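TBC1 domain family member 22A (Homo sapiens, PDB 2QFZ) probably acts as a GTPase-activating protein for Rab-family GTPases, using the helical TBC domain contained in this chain. Local coordinates at residues A[294-299]-A[306-311]; A[232-237]-A[298-303]; A[222-227]-A[287-292]. All coordinates share one frame; numbering follows the deposited sequence.

Contact 1. Residues A[294-299]-A[306-311]; sequences KEILEE and LLFLQN
The phenyl ring of F308 is wedged against helix 293-298 and is met from two directions. I296 CG1 lies at the ring edge, close to its plane, 4.3 Å from F308 CE2. The motif is a helix-loop-helix hairpin of the all-helical TBC fold: the short helices 293-298 and 302-309 are joined by a tight loop and fold back on each other. E295 approaches the ring obliquely, its CB 3.5 Å from F308 CZ and its CG following a little farther along the same ring end. Beyond CG the glutamate chain bends at chi2 and leads its carboxylate away from 306-311. Thus E295 offers its methylenes to the ring. On the F308 side, CG stands opposite the backbone N, and this chi1 of 179° carries the ring out across the hairpin to E295 and I296.

On the buried side the contact is purely aliphatic. I296 and L309 cross at about a right angle, I296 CD1 lying 4.0 Å from L309 CD2, with the adjoining CG1 almost as near to the same methyl. This pair marks the closest backbone approach of the two segments, 8.1 Å between I296 CA and L309 CA. Both side chains also rest on L289 of helix 276-291, while L309 reaches L235 and F245, so the inner face of the hairpin is packed onto the preceding helices; P313 touches F308. Farther along this segment, N311 folds back on the preceding turn: its ND2 donates 2.6 Å to L307 O, nearly straight at 169°, in the carbonyl plane and on a lone pair, with the acceptor only 3° out of the amide plane.

Contact 2. Residues A[232-237]-A[298-303]; sequences HRHLDQ and EEKDFQ
H234 meets the 298-303 segment with the edge of its imidazole, pointing NE2 at the backbone carbonyl of E299. The NE2 to E299 O distance is 2.7 Å, but the bond is weak because it is bent, with an angle of 129° at the hydrogen. The oxygen lies near the ring plane and is also 3.0 Å from H234 CE1. K300 adds a looser contact at the same edge, its NZ 4.4 Å from H234 CE1; its ammonium is 5.0 Å from H234 ND1, which would probably disfavour a positive charge on the ring. I296, L297 and L305 also touch the H234 side chain. With CG anti to the backbone N (chi1 -178°), the ring edge is brought up to E299 O. A leucine here would probably leave E299 O without this weak donor from helix 229-237 and take away the imidazole edge that meets the loop.

That loop, residues 299-301, is the connection of the helical hairpin formed by helices 293-298 and 302-309, and two of its polar side chains bond back to backbone N-H groups. E299 OE2 accepts from D301 N at 3.2 Å through its anti lone pair. D301 is the N-cap of helix 302-309, its OD2 taking the backbone N of E304. The side chain of E304 lies close to E299 OE1, and the two like charges may raise the affinity of one carboxylate for a proton. The ring of H238, four residues on from H234 and just past the helix, meets its imidazole with the planes at about 45°.

Contact 3. Residues A[222-227]-A[287-292]; sequences ELVSRI and AFLVRW
Two aliphatic pairs join V224 and I227 of helix 211-227 to L289 and V290 of helix 276-291, within the all-helical TBC domain. V224 CG2 lies 4.1 Å from L289 CD2, the two side chains crossing at about a right angle. One turn on, I227 CD1 sits in the fork of the valine: it is 4.1 Å from V290 CG1 and equally far from V290 CG2. The reach probably costs I227 some strain: its CG1 sits between the backbone N and carbonyl carbon (chi1 64°) and chi2, at 144°, is unstaggered. The backbones come closest at V224 and V290, 8.4 Å between their CA atoms, and all of the meeting groups are branched and apolar.

The polar side-chain bond here is local to helix 211-227. S225 OG donates 2.7 Å to E222 O, the hydroxyl standing above the carbonyl plane and off its lone pairs. The serine thus bonds to its own helix and not to L289 or V290.

Aromatic and planar packing belongs to the other side of 287-292. W292 directs CZ3 onto one face of the F288 ring, 3.4 Å above its plane and offset toward the rim. The indole in turn carries R291 CG over one of its own faces, 3.7 Å above. W292 is the N-cap residue of helix 293-298, so this cluster lies at the break between two successive helices.

Around the aliphatic pairs, helix 242-251 covers V224 and L289 with Y242, and adds F245 and W249 against L289. Helix 319-335 supplies L332, which touches both I227 and A287, so both helices border the junction.

How the contacts relate
All three contacts lie on the same side of the chain's centre, and each is partly buried. Contact 3 is nearest the centre of the chain and wholly apolar across its segments; contact 2 is the most peripheral and polar, a histidine meeting a loop carbonyl; contact 1 mixes a buried aliphatic pair with a phenyl ring met obliquely by the methylenes of a glutamate. Contacts 1 and 2 share E298 and E299 and both use helix 302-309, H234 NE2 also coming 2.6 Å from I296 O. L289 connects contacts 3 and 1, its CD1 3.4 Å from L309 CD2. Contacts 2 and 3 meet where helix 211-227 passes into helix 229-237, H232 packing on S225.

Contact 1. Residues A[294-299]-A[306-311]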
loop_
_atom_site.group_PDB
_atom_site.type_symbol
_atom_site.label_atom_id
_atom_site.label_comp_id
_atom_site.label_asym_id
_atom_site.label_seq_id
_atom_site.Cartn_x
_atom_site.Cartn_y
_atom_site.Cartn_z
ATOM N N LYS A 294 -15.821 14.455 -15.156
ATOM C CA LYS A 294 -17.196 14.683 -15.649
ATOM C C LYS A 294 -18.197 14.800 -14.509
ATOM O O LYS A 294 -18.940 15.771 -14.423
ATOM C CB LYS A 294 -17.612 13.525 -16.590
ATOM C CG LYS A 294 -19.124 13.469 -16.989
ATOM N N GLU A 295 -18.215 13.803 -13.630
ATOM C CA GLU A 295 -19.042 13.847 -12.435
ATOM C C GLU A 295 -18.687 14.992 -11.433
ATOM O O GLU A 295 -19.576 15.496 -10.771
ATOM C CB GLU A 295 -18.991 12.502 -11.719
ATOM C CG GLU A 295 -19.590 11.335 -12.513
ATOM C CD GLU A 295 -18.577 10.500 -13.299
ATOM O OE1 GLU A 295 -17.604 11.054 -13.867
ATOM O OE2 GLU A 295 -18.778 9.259 -13.353
ATOM N N ILE A 296 -17.405 15.369 -11.322
ATOM C CA ILE A 296 -16.953 16.509 -10.504
ATOM C C ILE A 296 -17.515 17.837 -11.020
ATOM O O ILE A 296 -18.113 18.592 -10.286
ATOM C CB ILE A 296 -15.375 16.624 -10.462
ATOM C CG1 ILE A 296 -14.756 15.530 -9.605
ATOM C CG2 ILE A 296 -14.903 18.007 -9.928
ATOM C CD1 ILE A 296 -13.211 15.407 -9.771
ATOM N N LEU A 297 -17.282 18.111 -12.286
ATOM C CA LEU A 297 -17.726 19.327 -12.942
ATOM C C LEU A 297 -19.269 19.505 -13.071
ATOM O O LEU A 297 -19.745 20.636 -13.207
ATOM C CB LEU A 297 -17.078 19.400 -14.312
ATOM C CG LEU A 297 -15.542 19.590 -14.293
ATOM C CD1 LEU A 297 -14.911 19.220 -15.674
ATOM C CD2 LEU A 297 -15.193 20.994 -13.915
ATOM N N GLU A 298 -20.021 18.403 -12.997
ATOM C CA GLU A 298 -21.475 18.423 -12.988
ATOM C C GLU A 298 -22.030 18.637 -11.584
ATOM O O GLU A 298 -23.193 19.044 -11.425
ATOM C CB GLU A 298 -22.021 17.089 -13.499
ATOM N N GLU A 299 -21.211 18.344 -10.565
ATOM C CA GLU A 299 -21.614 18.508 -9.180
ATOM C C GLU A 299 -21.397 19.946 -8.710
ATOM O O GLU A 299 -20.278 20.441 -8.725
ATOM C CB GLU A 299 -20.839 17.527 -8.288
ATOM C CG GLU A 299 -21.286 17.519 -6.874
ATOM C CD GLU A 299 -22.747 17.215 -6.746
ATOM O OE1 GLU A 299 -23.111 16.017 -6.843
ATOM O OE2 GLU A 299 -23.538 18.168 -6.547
ATOM N N LEU A 306 -17.885 17.107 -1.954
ATOM C CA LEU A 306 -16.999 16.492 -0.973
ATOM C C LEU A 306 -17.370 14.998 -0.686
ATOM O O LEU A 306 -16.500 14.161 -0.700
ATOM C CB LEU A 306 -16.938 17.353 0.315
ATOM C CG LEU A 306 -15.986 16.884 1.420
ATOM C CD1 LEU A 306 -14.592 16.540 0.828
ATOM C CD2 LEU A 306 -15.875 17.882 2.497
ATOM N N LEU A 307 -18.649 14.672 -0.494
ATOM C CA LEU A 307 -19.084 13.267 -0.294
ATOM C C LEU A 307 -18.669 12.328 -1.392
ATOM O O LEU A 307 -18.248 11.230 -1.096
ATOM C CB LEU A 307 -20.596 13.124 -0.108
ATOM C CG LEU A 307 -21.077 13.606 1.267
ATOM C CD1 LEU A 307 -22.529 14.096 1.137
ATOM C CD2 LEU A 307 -20.936 12.532 2.373
ATOM N N PHE A 308 -18.811 12.779 -2.640
ATOM C CA PHE A 308 -18.428 12.046 -3.848
ATOM C C PHE A 308 -16.900 11.785 -3.885
ATOM O O PHE A 308 -16.467 10.673 -4.114
ATOM C CB PHE A 308 -18.860 12.855 -5.101
ATOM C CG PHE A 308 -18.502 12.205 -6.398
ATOM C CD1 PHE A 308 -19.177 11.060 -6.830
ATOM C CD2 PHE A 308 -17.499 12.733 -7.214
ATOM C CE1 PHE A 308 -18.844 10.448 -8.033
ATOM C CE2 PHE A 308 -17.158 12.110 -8.418
ATOM C CZ PHE A 308 -17.865 10.961 -8.828
ATOM N N LEU A 309 -16.105 12.830 -3.651
ATOM C CA LEU A 309 -14.638 12.732 -3.708
ATOM C C LEU A 309 -14.103 11.787 -2.613
ATOM O O LEU A 309 -13.037 11.174 -2.770
ATOM C CB LEU A 309 -14.007 14.107 -3.551
ATOM C CG LEU A 309 -14.094 15.078 -4.740
ATOM C CD1 LEU A 309 -13.693 16.522 -4.369
ATOM C CD2 LEU A 309 -13.221 14.581 -5.865
ATOM N N GLN A 310 -14.851 11.712 -1.512
ATOM C CA GLN A 310 -14.534 10.857 -0.381
ATOM C C GLN A 310 -15.111 9.474 -0.550
ATOM O O GLN A 310 -14.840 8.620 0.258
ATOM C CB GLN A 310 -15.083 11.467 0.910
ATOM C CG GLN A 310 -14.341 12.636 1.421
ATOM C CD GLN A 310 -14.967 13.254 2.671
ATOM O OE1 GLN A 310 -16.162 13.099 2.931
ATOM N NE2 GLN A 310 -14.157 13.986 3.434
ATOM N N ASN A 311 -15.937 9.261 -1.583
ATOM C CA ASN A 311 -16.645 7.986 -1.779
ATOM C C ASN A 311 -16.750 7.650 -3.249
ATOM O O ASN A 311 -17.833 7.397 -3.757
ATOM C CB ASN A 311 -18.051 8.046 -1.187
ATOM C CG ASN A 311 -18.055 8.234 0.323
ATOM O OD1 ASN A 311 -17.981 7.259 1.081
ATOM N ND2 ASN A 311 -18.200 9.481 0.770
#

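Contact 2. Residues A[232-237]-A[298-303]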
loop_
_atom_site.group_PDB
_atom_site.type_symbol
_atom_site.label_atom_id
_atom_site.label_comp_id
_atom_site.label_asym_id
_atom_site.label_seq_id
_atom_site.Cartn_x
_atom_site.Cartn_y
_atom_site.Cartn_z
ATOM N N HIS A 232 -9.465 21.887 -11.094
ATOM C CA HIS A 232 -8.884 22.763 -10.052
ATOM C C HIS A 232 -9.737 23.975 -9.599
ATOM O O HIS A 232 -9.873 24.221 -8.393
ATOM C CB HIS A 232 -7.507 23.251 -10.505
ATOM C CG HIS A 232 -6.823 24.114 -9.498
ATOM N ND1 HIS A 232 -6.431 23.643 -8.267
ATOM C CD2 HIS A 232 -6.464 25.416 -9.538
ATOM C CE1 HIS A 232 -5.853 24.622 -7.590
ATOM N NE2 HIS A 232 -5.856 25.709 -8.342
ATOM N N ARG A 233 -10.318 24.695 -10.571
ATOM C CA ARG A 233 -11.141 25.866 -10.337
ATOM C C ARG A 233 -12.544 25.544 -9.880
ATOM O O ARG A 233 -13.112 26.275 -9.070
ATOM C CB ARG A 233 -11.210 26.749 -11.590
ATOM C CG ARG A 233 -9.873 27.227 -12.051
ATOM C CD ARG A 233 -9.970 28.304 -13.100
ATOM N NE ARG A 233 -8.640 28.808 -13.400
ATOM C CZ ARG A 233 -8.364 29.807 -14.240
ATOM N NH1 ARG A 233 -9.337 30.438 -14.895
ATOM N NH2 ARG A 233 -7.087 30.176 -14.423
ATOM N N HIS A 234 -13.112 24.462 -10.391
ATOM C CA HIS A 234 -14.379 23.997 -9.900
ATOM C C HIS A 234 -14.282 23.638 -8.385
ATOM O O HIS A 234 -15.191 23.961 -7.586
ATOM C CB HIS A 234 -14.836 22.812 -10.767
ATOM C CG HIS A 234 -16.171 22.250 -10.403
ATOM N ND1 HIS A 234 -17.359 22.749 -10.905
ATOM C CD2 HIS A 234 -16.505 21.210 -9.606
ATOM C CE1 HIS A 234 -18.364 22.042 -10.424
ATOM N NE2 HIS A 234 -17.874 21.109 -9.625
ATOM N N LEU A 235 -13.191 22.999 -7.966
ATOM C CA LEU A 235 -13.043 22.661 -6.517
ATOM C C LEU A 235 -13.013 23.968 -5.723
ATOM O O LEU A 235 -13.681 24.088 -4.711
ATOM C CB LEU A 235 -11.802 21.808 -6.239
ATOM C CG LEU A 235 -11.852 20.406 -6.835
ATOM C CD1 LEU A 235 -10.537 19.707 -6.660
ATOM C CD2 LEU A 235 -12.957 19.572 -6.268
ATOM N N ASP A 236 -12.249 24.941 -6.205
ATOM C CA ASP A 236 -12.143 26.281 -5.576
ATOM C C ASP A 236 -13.469 27.005 -5.571
ATOM O O ASP A 236 -13.901 27.539 -4.549
ATOM C CB ASP A 236 -11.109 27.129 -6.345
ATOM C CG ASP A 236 -10.832 28.516 -5.693
ATOM O OD1 ASP A 236 -10.509 28.581 -4.498
ATOM O OD2 ASP A 236 -10.896 29.557 -6.410
ATOM N N GLN A 237 -14.121 27.021 -6.730
ATOM C CA GLN A 237 -15.462 27.623 -6.878
ATOM C C GLN A 237 -16.437 27.063 -5.824
ATOM O O GLN A 237 -17.236 27.777 -5.264
ATOM C CB GLN A 237 -15.956 27.381 -8.325
ATOM C CG GLN A 237 -17.225 28.136 -8.747
ATOM C CD GLN A 237 -17.082 29.664 -8.622
ATOM O OE1 GLN A 237 -16.023 30.238 -8.909
ATOM N NE2 GLN A 237 -18.145 30.315 -8.181
ATOM N N GLU A 298 -20.021 18.403 -12.997
ATOM C CA GLU A 298 -21.475 18.423 -12.988
ATOM C C GLU A 298 -22.030 18.637 -11.584
ATOM O O GLU A 298 -23.193 19.044 -11.425
ATOM C CB GLU A 298 -22.021 17.089 -13.499
ATOM N N GLU A 299 -21.211 18.344 -10.565
ATOM C CA GLU A 299 -21.614 18.508 -9.180
ATOM C C GLU A 299 -21.397 19.946 -8.710
ATOM O O GLU A 299 -20.278 20.441 -8.725
ATOM C CB GLU A 299 -20.839 17.527 -8.288
ATOM C CG GLU A 299 -21.286 17.519 -6.874
ATOM C CD GLU A 299 -22.747 17.215 -6.746
ATOM O OE1 GLU A 299 -23.111 16.017 -6.843
ATOM O OE2 GLU A 299 -23.538 18.168 -6.547
ATOM N N LYS A 300 -22.475 20.594 -8.278
ATOM C CA LYS A 300 -22.447 21.996 -7.848
ATOM C C LYS A 300 -22.869 22.242 -6.406
ATOM O O LYS A 300 -22.816 23.370 -5.953
ATOM C CB LYS A 300 -23.333 22.831 -8.783
ATOM C CG LYS A 300 -22.811 22.824 -10.180
ATOM C CD LYS A 300 -23.808 23.332 -11.189
ATOM C CE LYS A 300 -23.093 23.560 -12.528
ATOM N NZ LYS A 300 -22.015 22.542 -12.748
ATOM N N ASP A 301 -23.286 21.207 -5.677
ATOM C CA ASP A 301 -23.484 21.323 -4.228
ATOM C C ASP A 301 -22.155 20.997 -3.515
ATOM O O ASP A 301 -21.569 19.972 -3.806
ATOM C CB ASP A 301 -24.585 20.353 -3.808
ATOM C CG ASP A 301 -24.894 20.425 -2.334
ATOM O OD1 ASP A 301 -25.394 21.478 -1.873
ATOM O OD2 ASP A 301 -24.633 19.421 -1.636
ATOM N N PHE A 302 -21.678 21.865 -2.593
ATOM C CA PHE A 302 -20.433 21.599 -1.825
ATOM C C PHE A 302 -20.469 20.275 -1.054
ATOM O O PHE A 302 -19.490 19.530 -1.066
ATOM C CB PHE A 302 -20.083 22.731 -0.822
ATOM C CG PHE A 302 -19.058 22.303 0.241
ATOM C CD1 PHE A 302 -17.688 22.260 -0.050
ATOM C CD2 PHE A 302 -19.474 21.892 1.515
ATOM C CE1 PHE A 302 -16.752 21.832 0.914
ATOM C CE2 PHE A 302 -18.542 21.466 2.487
ATOM C CZ PHE A 302 -17.184 21.439 2.189
ATOM N N GLN A 303 -21.576 20.018 -0.350
ATOM C CA GLN A 303 -21.704 18.829 0.531
ATOM C C GLN A 303 -21.626 17.511 -0.256
ATOM O O GLN A 303 -20.946 16.569 0.144
ATOM C CB GLN A 303 -23.032 18.897 1.312
ATOM C CG GLN A 303 -23.229 17.820 2.399
ATOM C CD GLN A 303 -24.715 17.680 2.848
ATOM O OE1 GLN A 303 -25.605 18.415 2.386
ATOM N NE2 GLN A 303 -24.965 16.728 3.753
#

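Contact 3. Residues A[222-227]-A[287-292]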
loop_
_atom_site.group_PDB
_atom_site.type_symbol
_atom_site.label_atom_id
_atom_site.label_comp_id
_atom_site.label_asym_id
_atom_site.label_seq_id
_atom_site.Cartn_x
_atom_site.Cartn_y
_atom_site.Cartn_z
ATOM N N GLU A 222 -0.702 21.600 -6.781
ATOM C CA GLU A 222 0.103 22.243 -7.839
ATOM C C GLU A 222 0.087 21.436 -9.142
ATOM O O GLU A 222 0.123 22.007 -10.243
ATOM C CB GLU A 222 1.556 22.449 -7.404
ATOM C CG GLU A 222 1.734 23.295 -6.142
ATOM C CD GLU A 222 1.274 24.734 -6.323
ATOM O OE1 GLU A 222 2.103 25.555 -6.801
ATOM O OE2 GLU A 222 0.093 25.041 -5.976
ATOM N N LEU A 223 0.053 20.111 -9.020
ATOM C CA LEU A 223 0.027 19.235 -10.179
ATOM C C LEU A 223 -1.320 19.357 -10.907
ATOM O O LEU A 223 -1.355 19.632 -12.103
ATOM C CB LEU A 223 0.311 17.807 -9.752
ATOM C CG LEU A 223 0.237 16.682 -10.749
ATOM C CD1 LEU A 223 1.087 16.976 -11.984
ATOM C CD2 LEU A 223 0.698 15.439 -9.995
ATOM N N VAL A 224 -2.417 19.222 -10.184
ATOM C CA VAL A 224 -3.736 19.311 -10.812
ATOM C C VAL A 224 -4.066 20.720 -11.386
ATOM O O VAL A 224 -4.781 20.841 -12.405
ATOM C CB VAL A 224 -4.848 18.792 -9.871
ATOM C CG1 VAL A 224 -6.210 19.076 -10.453
ATOM C CG2 VAL A 224 -4.698 17.288 -9.683
ATOM N N SER A 225 -3.536 21.770 -10.776
ATOM C CA SER A 225 -3.689 23.114 -11.344
ATOM C C SER A 225 -3.102 23.175 -12.738
ATOM O O SER A 225 -3.622 23.893 -13.582
ATOM C CB SER A 225 -3.038 24.178 -10.473
ATOM O OG SER A 225 -1.647 24.046 -10.431
ATOM N N ARG A 226 -2.021 22.409 -12.961
ATOM C CA ARG A 226 -1.315 22.350 -14.254
ATOM C C ARG A 226 -1.932 21.357 -15.252
ATOM O O ARG A 226 -1.931 21.622 -16.449
ATOM C CB ARG A 226 0.181 22.014 -14.068
ATOM C CG ARG A 226 0.988 23.042 -13.278
ATOM C CD ARG A 226 2.458 22.617 -13.158
ATOM N N ILE A 227 -2.452 20.217 -14.804
ATOM C CA ILE A 227 -2.926 19.233 -15.780
ATOM C C ILE A 227 -4.399 19.337 -16.105
ATOM O O ILE A 227 -4.834 18.842 -17.157
ATOM C CB ILE A 227 -2.575 17.749 -15.393
ATOM C CG1 ILE A 227 -3.283 17.315 -14.101
ATOM C CG2 ILE A 227 -1.080 17.585 -15.321
ATOM C CD1 ILE A 227 -3.733 15.870 -14.085
ATOM N N ALA A 287 -4.254 11.393 -11.478
ATOM C CA ALA A 287 -5.053 10.593 -12.422
ATOM C C ALA A 287 -6.381 10.079 -11.830
ATOM O O ALA A 287 -7.423 10.015 -12.514
ATOM C CB ALA A 287 -4.218 9.456 -12.998
ATOM N N PHE A 288 -6.370 9.735 -10.557
ATOM C CA PHE A 288 -7.581 9.263 -9.895
ATOM C C PHE A 288 -8.631 10.377 -9.839
ATOM O O PHE A 288 -9.813 10.160 -10.146
ATOM C CB PHE A 288 -7.228 8.759 -8.492
ATOM C CG PHE A 288 -8.286 7.997 -7.822
ATOM C CD1 PHE A 288 -8.815 6.841 -8.390
ATOM C CD2 PHE A 288 -8.755 8.401 -6.584
ATOM C CE1 PHE A 288 -9.802 6.091 -7.723
ATOM C CE2 PHE A 288 -9.740 7.653 -5.909
ATOM C CZ PHE A 288 -10.262 6.515 -6.472
ATOM N N LEU A 289 -8.192 11.576 -9.484
ATOM C CA LEU A 289 -9.084 12.719 -9.459
ATOM C C LEU A 289 -9.703 13.042 -10.853
ATOM O O LEU A 289 -10.929 13.192 -10.980
ATOM C CB LEU A 289 -8.351 13.933 -8.858
ATOM C CG LEU A 289 -9.175 15.167 -8.512
ATOM C CD1 LEU A 289 -10.285 14.897 -7.522
ATOM C CD2 LEU A 289 -8.221 16.226 -7.985
ATOM N N VAL A 290 -8.873 13.113 -11.882
ATOM C CA VAL A 290 -9.331 13.567 -13.171
ATOM C C VAL A 290 -10.041 12.476 -13.963
ATOM O O VAL A 290 -10.717 12.803 -14.916
ATOM C CB VAL A 290 -8.236 14.336 -14.009
ATOM C CG1 VAL A 290 -7.732 15.559 -13.231
ATOM C CG2 VAL A 290 -7.081 13.466 -14.461
ATOM N N ARG A 291 -9.943 11.211 -13.516
ATOM C CA ARG A 291 -10.786 10.108 -13.990
ATOM C C ARG A 291 -12.285 10.440 -13.843
ATOM O O ARG A 291 -13.081 10.090 -14.717
ATOM C CB ARG A 291 -10.410 8.790 -13.270
ATOM C CG ARG A 291 -11.442 7.640 -13.288
ATOM C CD ARG A 291 -11.537 6.889 -14.635
ATOM N NE ARG A 291 -12.600 5.869 -14.575
ATOM C CZ ARG A 291 -13.908 6.102 -14.761
ATOM N NH1 ARG A 291 -14.359 7.321 -15.031
ATOM N NH2 ARG A 291 -14.780 5.105 -14.684
ATOM N N TRP A 292 -12.675 11.150 -12.781
ATOM C CA TRP A 292 -14.111 11.538 -12.636
ATOM C C TRP A 292 -14.347 12.999 -12.878
ATOM O O TRP A 292 -15.233 13.606 -12.273
ATOM C CB TRP A 292 -14.638 11.154 -11.279
ATOM C CG TRP A 292 -14.882 9.689 -11.170
ATOM C CD1 TRP A 292 -15.976 8.981 -11.638
ATOM C CD2 TRP A 292 -14.025 8.747 -10.575
ATOM N NE1 TRP A 292 -15.837 7.659 -11.354
ATOM C CE2 TRP A 292 -14.641 7.483 -10.703
ATOM C CE3 TRP A 292 -12.786 8.838 -9.958
ATOM C CZ2 TRP A 292 -14.062 6.335 -10.214
ATOM C CZ3 TRP A 292 -12.224 7.716 -9.477
ATOM C CH2 TRP A 292 -12.849 6.464 -9.615
#